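Local coordinates for 5' nucleotidase family protein (Staphylococcus aureus subsp. aureus, PDB 4Q7F) that belongs to the 5'-nucleotidase family, pairing a calcineurin-like metallophosphoesterase domain that holds manganese and magnesium with a 5'-nucleotidase C-terminal domain, at residues N19-V25 against Y62-I68. Residues are numbered along the deposited sequence; the frame is centred on the assembly and turned at random.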
loop_
_atom_site.group_PDB
_atom_site.type_symbol
_atom_site.label_atom_id
_atom_site.label_comp_id
_atom_site.label_asym_id
_atom_site.label_seq_id
_atom_site.Cartn_x
_atom_site.Cartn_y
_atom_site.Cartn_z
ATOM N N ASN A 19 1.989 -20.521 28.756
ATOM C CA ASN A 19 1.488 -19.893 27.541
ATOM C C ASN A 19 2.483 -18.982 26.835
ATOM O O ASN A 19 3.579 -18.719 27.340
ATOM C CB ASN A 19 0.208 -19.141 27.880
ATOM C CG ASN A 19 0.435 -18.009 28.861
ATOM O OD1 ASN A 19 1.481 -17.360 28.855
ATOM N ND2 ASN A 19 -0.569 -17.730 29.671
ATOM N N ILE A 20 2.076 -18.497 25.662
ATOM C CA ILE A 20 2.917 -17.643 24.871
ATOM C C ILE A 20 2.059 -16.799 23.977
ATOM O O ILE A 20 1.142 -17.298 23.294
ATOM C CB ILE A 20 3.940 -18.463 24.048
ATOM C CG1 ILE A 20 4.805 -17.534 23.178
ATOM C CG2 ILE A 20 3.230 -19.527 23.213
ATOM C CD1 ILE A 20 5.830 -18.260 22.337
ATOM N N ALA A 21 2.343 -15.505 23.980
ATOM C CA ALA A 21 1.571 -14.591 23.160
ATOM C C ALA A 21 2.372 -14.038 22.015
ATOM O O ALA A 21 3.548 -13.675 22.172
ATOM C CB ALA A 21 1.018 -13.452 24.011
ATOM N N PHE A 22 1.702 -13.964 20.863
ATOM C CA PHE A 22 2.248 -13.409 19.652
ATOM C C PHE A 22 1.532 -12.125 19.322
ATOM O O PHE A 22 0.328 -12.119 19.156
ATOM C CB PHE A 22 2.074 -14.383 18.486
ATOM C CG PHE A 22 2.930 -15.604 18.582
ATOM C CD1 PHE A 22 2.475 -16.734 19.233
ATOM C CD2 PHE A 22 4.192 -15.631 17.995
ATOM C CE1 PHE A 22 3.257 -17.870 19.301
ATOM C CE2 PHE A 22 4.976 -16.761 18.060
ATOM C CZ PHE A 22 4.518 -17.881 18.723
ATOM N N TYR A 23 2.290 -11.037 19.259
ATOM C CA TYR A 23 1.771 -9.719 18.917
ATOM C C TYR A 23 2.284 -9.294 17.554
ATOM O O TYR A 23 3.494 -9.369 17.270
ATOM C CB TYR A 23 2.269 -8.682 19.924
ATOM C CG TYR A 23 1.745 -8.889 21.292
ATOM C CD1 TYR A 23 0.512 -8.353 21.659
ATOM C CD2 TYR A 23 2.467 -9.622 22.243
ATOM C CE1 TYR A 23 0.004 -8.532 22.914
ATOM C CE2 TYR A 23 1.975 -9.797 23.515
ATOM C CZ TYR A 23 0.743 -9.252 23.843
ATOM O OH TYR A 23 0.227 -9.423 25.071
ATOM N N VAL A 24 1.392 -8.777 16.730
ATOM C CA VAL A 24 1.797 -8.363 15.423
ATOM C C VAL A 24 1.187 -7.041 15.007
ATOM O O VAL A 24 0.027 -6.768 15.290
ATOM C CB VAL A 24 1.490 -9.460 14.355
ATOM C CG1 VAL A 24 0.046 -9.929 14.444
ATOM C CG2 VAL A 24 1.809 -8.956 12.942
ATOM N N VAL A 25 2.033 -6.209 14.400
ATOM C CA VAL A 25 1.612 -4.986 13.729
ATOM C C VAL A 25 1.924 -5.238 12.258
ATOM O O VAL A 25 2.850 -6.014 11.911
ATOM C CB VAL A 25 2.297 -3.704 14.240
ATOM C CG1 VAL A 25 1.796 -3.374 15.629
ATOM C CG2 VAL A 25 3.817 -3.818 14.234
ATOM N N TYR A 62 1.506 -12.652 30.226
ATOM C CA TYR A 62 1.861 -13.947 29.647
ATOM C C TYR A 62 3.224 -14.424 30.099
ATOM O O TYR A 62 4.042 -13.626 30.533
ATOM C CB TYR A 62 1.761 -13.855 28.136
ATOM C CG TYR A 62 0.363 -13.488 27.712
ATOM C CD1 TYR A 62 -0.663 -14.403 27.817
ATOM C CD2 TYR A 62 0.060 -12.215 27.250
ATOM C CE1 TYR A 62 -1.959 -14.079 27.447
ATOM C CE2 TYR A 62 -1.238 -11.876 26.880
ATOM C CZ TYR A 62 -2.239 -12.822 26.977
ATOM O OH TYR A 62 -3.518 -12.499 26.619
ATOM N N ASP A 63 3.457 -15.727 30.023
ATOM C CA ASP A 63 4.738 -16.308 30.453
ATOM C C ASP A 63 5.883 -15.833 29.552
ATOM O O ASP A 63 6.992 -15.615 30.012
ATOM C CB ASP A 63 4.664 -17.832 30.447
ATOM C CG ASP A 63 3.635 -18.379 31.435
ATOM O OD1 ASP A 63 3.279 -17.695 32.417
ATOM O OD2 ASP A 63 3.196 -19.513 31.232
ATOM N N GLN A 64 5.590 -15.688 28.259
ATOM C CA GLN A 64 6.553 -15.198 27.289
ATOM C C GLN A 64 5.770 -14.728 26.085
ATOM O O GLN A 64 4.616 -15.114 25.900
ATOM C CB GLN A 64 7.588 -16.260 26.892
ATOM C CG GLN A 64 7.022 -17.542 26.326
ATOM C CD GLN A 64 8.104 -18.585 26.132
ATOM O OE1 GLN A 64 9.167 -18.303 25.578
ATOM N NE2 GLN A 64 7.843 -19.784 26.580
ATOM N N SER A 65 6.404 -13.872 25.300
ATOM C CA SER A 65 5.761 -13.281 24.146
ATOM C C SER A 65 6.752 -12.818 23.111
ATOM O O SER A 65 7.909 -12.486 23.436
ATOM C CB SER A 65 4.942 -12.075 24.584
ATOM O OG SER A 65 5.791 -11.030 25.034
ATOM N N PHE A 66 6.246 -12.749 21.872
ATOM C CA PHE A 66 6.983 -12.321 20.708
ATOM C C PHE A 66 6.262 -11.150 20.024
ATOM O O PHE A 66 5.025 -11.056 20.041
ATOM C CB PHE A 66 7.184 -13.482 19.720
ATOM C CG PHE A 66 8.240 -14.446 20.146
ATOM C CD1 PHE A 66 7.994 -15.359 21.158
ATOM C CD2 PHE A 66 9.488 -14.447 19.526
ATOM C CE1 PHE A 66 8.969 -16.253 21.549
ATOM C CE2 PHE A 66 10.469 -15.331 19.924
ATOM C CZ PHE A 66 10.213 -16.238 20.942
ATOM N N LYS A 67 7.076 -10.276 19.445
ATOM C CA LYS A 67 6.638 -9.048 18.786
ATOM C C LYS A 67 7.122 -9.066 17.326
ATOM O O LYS A 67 8.324 -9.234 17.030
ATOM C CB LYS A 67 7.142 -7.868 19.625
ATOM C CG LYS A 67 6.742 -6.491 19.176
ATOM C CD LYS A 67 6.659 -5.489 20.342
ATOM C CE LYS A 67 7.931 -5.329 21.144
ATOM N NZ LYS A 67 7.891 -4.100 21.988
ATOM N N ILE A 68 6.160 -8.882 16.416
ATOM C CA ILE A 68 6.363 -9.012 14.983
ATOM C C ILE A 68 5.862 -7.837 14.160
ATOM O O ILE A 68 4.814 -7.277 14.458
ATOM C CB ILE A 68 5.544 -10.234 14.493
ATOM C CG1 ILE A 68 5.943 -11.478 15.289
ATOM C CG2 ILE A 68 5.666 -10.437 12.978
ATOM C CD1 ILE A 68 5.072 -12.695 15.087
#
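Strand 19-25 runs parallel to strand 65-68, their axes 4.7 Å apart at closest and 12° off exact alignment. In the zigzag of a parallel pair, Ala21, Tyr23 and Val25 of the first strand carry all the main-chain bonds: Ala21 N to Gln64 O (3.0 Å), Phe66 N to Ala21 O (2.9 Å), Tyr23 N to Phe66 O (2.8 Å), Ile68 N to Tyr23 O (2.8 Å) and Val25 N to Ile68 O (3.0 Å). Ile20, Phe22 and Val24 turn their backbone the other way and bond to strand 270-278, which makes 19-25 an interior strand. At the N-terminal end of strand 19-25, Asn19 pairs with Asp63 of the loop leading into strand 65-68 through two hydrogen bonds, Asn19 N to Asp63 OD2 (2.9 Å) and Asp63 N to Asn19 OD1 (2.8 Å). This is the opening beta-alpha-beta unit of the calcineurin-like domain, with helix 48-59 in the crossover. That helix covers the face bearing Ala21, Tyr23, Ser65 and Lys67: Tyr23 OH bonds to Asp58, Ser65 OG to Arg59, and Lys67 NZ hydrogen-bonds to Asn52 and forms a salt bridge with Glu56. On the same side, Ala21 CB makes a CH-pi contact over the Tyr62 ring, 3.9 Å from its centroid. Phe22, Phe66, Val24 and Ile68 occupy the other face, where Ile20 CD1 meets Phe66 CD1 at 3.8 Å and Val24 CB lies 4.1 Å from Ile68 CB; Phe150 of strand 147-152 stacks on Phe66.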